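Local coordinates for protein putative isohexenylglutaconyl-CoA hydratase (Pseudomonas aeruginosa, PDB 4ZU2) that probably hydrates isohexenylglutaconyl-CoA in bacterial breakdown of citronellate-type terpenes, as a member of the enoyl-CoA hydratase/isomerase (crotonase) family, at residues Leu197-Thr200 / Leu201-Arg205; Thr251-Val255 / Gln256-Pro260. All coordinates share one frame; numbering follows the deposited sequence.

Contact 1 of 2, residues Leu197-Thr200 / Leu201-Arg205; sequences LEET and LEQLR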
loop_
_atom_site.group_PDB
_atom_site.type_symbol
_atom_site.label_atom_id
_atom_site.label_comp_id
_atom_site.label_asym_id
_atom_site.label_seq_id
_atom_site.Cartn_x
_atom_site.Cartn_y
_atom_site.Cartn_z
ATOM N N LEU A 197 -18.360 5.222 -16.851
ATOM C CA LEU A 197 -17.277 5.475 -17.790
ATOM C C LEU A 197 -17.347 6.899 -18.285
ATOM O O LEU A 197 -16.350 7.619 -18.266
ATOM C CB LEU A 197 -17.321 4.535 -18.983
ATOM C CG LEU A 197 -16.311 4.827 -20.108
ATOM C CD1 LEU A 197 -14.891 4.759 -19.584
ATOM C CD2 LEU A 197 -16.469 3.839 -21.275
ATOM N N GLU A 198 -18.517 7.290 -18.778
ATOM C CA GLU A 198 -18.691 8.636 -19.276
ATOM C C GLU A 198 -18.561 9.678 -18.127
ATOM O O GLU A 198 -18.189 10.821 -18.368
ATOM C CB GLU A 198 -20.023 8.766 -20.027
ATOM C CG GLU A 198 -20.322 10.197 -20.469
ATOM C CD GLU A 198 -19.153 10.859 -21.215
ATOM O OE1 GLU A 198 -18.697 10.277 -22.237
ATOM O OE2 GLU A 198 -18.695 11.963 -20.773
ATOM N N GLU A 199 -18.890 9.305 -16.894
ATOM C CA GLU A 199 -18.687 10.230 -15.786
ATOM C C GLU A 199 -17.181 10.511 -15.648
ATOM O O GLU A 199 -16.743 11.666 -15.708
ATOM C CB GLU A 199 -19.248 9.667 -14.502
ATOM C CG GLU A 199 -19.066 10.589 -13.329
ATOM C CD GLU A 199 -19.577 12.006 -13.590
ATOM O OE1 GLU A 199 -20.584 12.153 -14.338
ATOM O OE2 GLU A 199 -18.974 12.965 -13.037
ATOM N N THR A 200 -16.409 9.428 -15.534
ATOM C CA THR A 200 -14.946 9.464 -15.444
ATOM C C THR A 200 -14.381 10.320 -16.565
ATOM O O THR A 200 -13.547 11.178 -16.345
ATOM C CB THR A 200 -14.367 8.064 -15.579
ATOM O OG1 THR A 200 -14.800 7.251 -14.476
ATOM C CG2 THR A 200 -12.826 8.085 -15.643
ATOM N N LEU A 201 -14.880 10.115 -17.762
ATOM C CA LEU A 201 -14.367 10.835 -18.914
ATOM C C LEU A 201 -14.693 12.317 -18.861
ATOM O O LEU A 201 -13.954 13.122 -19.402
ATOM C CB LEU A 201 -14.882 10.231 -20.210
ATOM C CG LEU A 201 -14.255 8.887 -20.617
ATOM C CD1 LEU A 201 -14.929 8.356 -21.896
ATOM C CD2 LEU A 201 -12.717 8.984 -20.826
ATOM N N GLU A 202 -15.778 12.693 -18.208
ATOM C CA GLU A 202 -16.086 14.106 -18.160
ATOM C C GLU A 202 -15.236 14.732 -17.047
ATOM O O GLU A 202 -14.806 15.855 -17.174
ATOM C CB GLU A 202 -17.583 14.364 -18.007
ATOM C CG GLU A 202 -17.961 15.715 -18.574
ATOM C CD GLU A 202 -18.013 15.753 -20.084
ATOM O OE1 GLU A 202 -18.475 14.754 -20.676
ATOM O OE2 GLU A 202 -17.564 16.777 -20.667
ATOM N N GLN A 203 -14.952 13.982 -15.982
ATOM C CA GLN A 203 -14.001 14.460 -14.977
ATOM C C GLN A 203 -12.633 14.722 -15.573
ATOM O O GLN A 203 -11.950 15.679 -15.218
ATOM C CB GLN A 203 -13.855 13.456 -13.859
ATOM C CG GLN A 203 -15.136 13.268 -13.100
ATOM C CD GLN A 203 -15.012 12.221 -12.019
ATOM O OE1 GLN A 203 -14.687 11.067 -12.278
ATOM N NE2 GLN A 203 -15.250 12.629 -10.792
ATOM N N LEU A 204 -12.243 13.848 -16.490
ATOM C CA LEU A 204 -10.934 13.905 -17.105
ATOM C C LEU A 204 -10.780 15.090 -18.033
ATOM O O LEU A 204 -9.660 15.588 -18.237
ATOM C CB LEU A 204 -10.715 12.588 -17.873
ATOM C CG LEU A 204 -9.520 12.357 -18.794
ATOM C CD1 LEU A 204 -9.672 13.005 -20.159
ATOM C CD2 LEU A 204 -8.230 12.733 -18.138
ATOM N N ARG A 205 -11.882 15.527 -18.640
ATOM C CA ARG A 205 -11.804 16.587 -19.653
ATOM C C ARG A 205 -11.588 17.975 -19.012
ATOM O O ARG A 205 -11.184 18.927 -19.713
ATOM C CB ARG A 205 -13.061 16.590 -20.559
ATOM C CG ARG A 205 -13.273 15.312 -21.421
ATOM C CD ARG A 205 -12.428 15.270 -22.701
ATOM N NE ARG A 205 -13.144 14.665 -23.832
ATOM C CZ ARG A 205 -12.722 14.662 -25.107
ATOM N NH1 ARG A 205 -11.578 15.228 -25.475
ATOM N NH2 ARG A 205 -13.459 14.082 -26.040
#
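The carbonyl oxygen of E199 is gripped twice. The amide of Q203 reaches E199 O over 2.9 Å, a nearly straight bond of 163° that comes in almost head-on to the carbonyl. The amide of E202 arrives at the same oxygen from well above the carbonyl plane, and this N-H also turns toward E198 O, with 3.1 Å between E202 N and E198 O, so its hydrogen is bifurcated between E198 O and E199 O, neither bond straight. L201 N to L197 O and L204 N to T200 O complete the ladder of i to i+4 bonds.

On the solvent side, E198 and E202 run side by side. Both swing CG away from the backbone N and beside the carbonyl carbon (chi1 175° in E198), then bend at chi2, which brings E198 OE2 to 2.8 Å from E202 OE1. The two carboxylates are turned 39° against each other. Two like charges this close would probably raise the pKa of one of them; R206 offers E202 a long, weak ion pair. One residue on, the E199 and Q203 side chains cross at about a right angle, with E199 OE2 3.9 Å from Q203 CG.

The inward side is mostly apolar. L197 and L201 point the same way, with L197 CG 4.2 Å from L201 CD1, and lean on strands 17-22 and 54-59; L197 reaches strand 104-109 as well. T200 turns its hydroxyl back to R196 O and its body to strand 126-130, while L204 also meets L167 of the second subunit. This is an amphipathic helix, 190-205, lying with its leucine face across the central sheet of the crotonase fold.

Contact 2 of 2, residues Thr251-Val255 / Gln256-Pro260; sequences TLAFV and QKRKP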
loop_
_atom_site.group_PDB
_atom_site.type_symbol
_atom_site.label_atom_id
_atom_site.label_comp_id
_atom_site.label_asym_id
_atom_site.label_seq_id
_atom_site.Cartn_x
_atom_site.Cartn_y
_atom_site.Cartn_z
ATOM N N THR A 251 -4.905 28.793 -14.924
ATOM C CA THR A 251 -5.024 29.683 -13.739
ATOM C C THR A 251 -5.801 30.958 -14.067
ATOM O O THR A 251 -6.369 31.628 -13.199
ATOM C CB THR A 251 -3.643 30.074 -13.225
ATOM O OG1 THR A 251 -2.876 30.609 -14.313
ATOM C CG2 THR A 251 -2.933 28.848 -12.616
ATOM N N LEU A 252 -5.821 31.285 -15.346
ATOM C CA LEU A 252 -6.617 32.387 -15.847
ATOM C C LEU A 252 -8.109 32.052 -15.820
ATOM O O LEU A 252 -8.883 32.746 -15.177
ATOM C CB LEU A 252 -6.172 32.736 -17.269
ATOM C CG LEU A 252 -6.417 34.198 -17.635
ATOM C CD1 LEU A 252 -5.506 35.066 -16.757
ATOM C CD2 LEU A 252 -6.170 34.438 -19.132
ATOM N N ALA A 253 -8.506 30.997 -16.533
ATOM C CA ALA A 253 -9.881 30.498 -16.490
ATOM C C ALA A 253 -10.401 30.485 -15.062
ATOM O O ALA A 253 -11.574 30.720 -14.809
ATOM C CB ALA A 253 -9.941 29.097 -17.072
ATOM N N PHE A 254 -9.507 30.217 -14.125
ATOM C CA PHE A 254 -9.854 30.138 -12.718
ATOM C C PHE A 254 -10.171 31.520 -12.106
ATOM O O PHE A 254 -11.172 31.669 -11.385
ATOM C CB PHE A 254 -8.696 29.447 -11.978
ATOM C CG PHE A 254 -8.872 29.357 -10.477
ATOM C CD1 PHE A 254 -9.971 28.735 -9.918
ATOM C CD2 PHE A 254 -7.907 29.878 -9.633
ATOM C CE1 PHE A 254 -10.118 28.657 -8.552
ATOM C CE2 PHE A 254 -8.045 29.795 -8.265
ATOM C CZ PHE A 254 -9.152 29.189 -7.723
ATOM N N VAL A 255 -9.345 32.531 -12.393
ATOM C CA VAL A 255 -9.582 33.853 -11.805
ATOM C C VAL A 255 -10.722 34.538 -12.541
ATOM O O VAL A 255 -11.570 35.199 -11.935
ATOM C CB VAL A 255 -8.316 34.733 -11.749
ATOM C CG1 VAL A 255 -7.215 33.982 -11.067
ATOM C CG2 VAL A 255 -7.893 35.265 -13.134
ATOM N N GLN A 256 -10.770 34.317 -13.846
ATOM C CA GLN A 256 -11.964 34.601 -14.603
ATOM C C GLN A 256 -12.896 33.516 -14.109
ATOM O O GLN A 256 -12.488 32.687 -13.296
ATOM C CB GLN A 256 -11.680 34.506 -16.096
ATOM C CG GLN A 256 -10.508 35.388 -16.531
ATOM C CD GLN A 256 -10.222 35.295 -18.015
ATOM O OE1 GLN A 256 -10.691 34.396 -18.693
ATOM N NE2 GLN A 256 -9.449 36.237 -18.524
ATOM N N LYS A 257 -14.146 33.498 -14.528
ATOM C CA LYS A 257 -15.015 32.492 -13.948
ATOM C C LYS A 257 -15.530 31.540 -15.005
ATOM O O LYS A 257 -16.724 31.337 -15.148
ATOM C CB LYS A 257 -16.114 33.145 -13.124
ATOM C CG LYS A 257 -15.685 33.369 -11.685
ATOM C CD LYS A 257 -15.412 34.823 -11.421
ATOM C CE LYS A 257 -15.224 35.068 -9.951
ATOM N NZ LYS A 257 -15.151 36.522 -9.646
ATOM N N ARG A 258 -14.584 30.919 -15.703
ATOM C CA ARG A 258 -14.886 30.055 -16.827
ATOM C C ARG A 258 -14.064 28.762 -16.876
ATOM O O ARG A 258 -13.132 28.514 -16.097
ATOM C CB ARG A 258 -14.619 30.816 -18.114
ATOM C CG ARG A 258 -13.183 31.245 -18.262
ATOM C CD ARG A 258 -12.974 31.807 -19.645
ATOM N NE ARG A 258 -11.618 32.307 -19.865
ATOM C CZ ARG A 258 -10.585 31.552 -20.232
ATOM N NH1 ARG A 258 -10.741 30.239 -20.412
ATOM N NH2 ARG A 258 -9.390 32.094 -20.422
ATOM N N LYS A 259 -14.422 27.955 -17.853
ATOM C CA LYS A 259 -13.781 26.704 -18.075
ATOM C C LYS A 259 -12.506 27.037 -18.839
ATOM O O LYS A 259 -12.526 27.902 -19.717
ATOM C CB LYS A 259 -14.730 25.808 -18.889
ATOM C CG LYS A 259 -14.961 26.377 -20.303
ATOM C CD LYS A 259 -16.145 25.779 -21.125
ATOM C CE LYS A 259 -17.565 25.705 -20.530
ATOM N NZ LYS A 259 -18.519 25.613 -21.709
ATOM N N PRO A 260 -11.376 26.373 -18.507
ATOM C CA PRO A 260 -10.220 26.469 -19.409
ATOM C C PRO A 260 -10.575 25.788 -20.729
ATOM O O PRO A 260 -11.534 25.033 -20.784
ATOM C CB PRO A 260 -9.120 25.712 -18.662
ATOM C CG PRO A 260 -9.851 24.743 -17.796
ATOM C CD PRO A 260 -11.132 25.432 -17.401
#
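R258 places CG between its own backbone N and carbonyl carbon (chi1 61°) and runs extended from there to NE, which folds the arm back over the last turn of the helix so that the guanidinium lies flat above A253. The CA of A253 sits 3.9 Å from that plane, over its centre, and its CB comes within 3.6 Å of NH1 of R258. Q256 supplies the other half of the arrangement: its CG is anti to the carbonyl carbon and the chain is straight beyond, carrying the amide to the same guanidinium. There R258 NE donates to Q256 OE1 over 2.6 Å, nearly head-on to the amide C=O, though the oxygen is tilted out of the guanidinium plane; NH2 adds a weak second bond. Q256 NE2, meanwhile, rests 3.8 Å from L252 CG.

At NH1, R258 donates to K259 O, 3.0 Å away and close to the guanidinium plane, and also makes a salt bridge with E249 from the preceding turn. These bonds leave the group little room to rotate.

The backbone closes the turn beneath. Q256 N gives the final helical bond to L252 O at 2.8 Å, and R258 N then bonds to A253 O over 3.1 Å, lying in that carbonyl's plane. With the chain thus doubled back, P260 CB settles 3.8 Å from A253 CB. P260 packs on S141 and F254 on L142, both of the second subunit. The result is a helix C-terminus: after helix 247-255 the chain leaves helical geometry at Q256, and an i to i+5 backbone bond and the returning arginine fasten the loop against the final turn.

Overall arrangement
Contact 1 comes first along the chain, on helix 190-205 against the six-stranded sheet; contact 2 follows after helices 209-221 and 227-242, at the end of helix 247-255. Their centres are about 20 Å apart, and their nearest atoms about 6 Å, without touching. The centre of contact 1 lies about 16 Å from the centre of the chain, that of contact 2 about 31 Å, on the same side of it. The first thus belongs to a helix packed on the central sheet, the second to the outlying C-terminal helical part. Both meet the second subunit of the three-chain assembly, so both regions contribute to that interface, consistent with the oligomers known for crotonases.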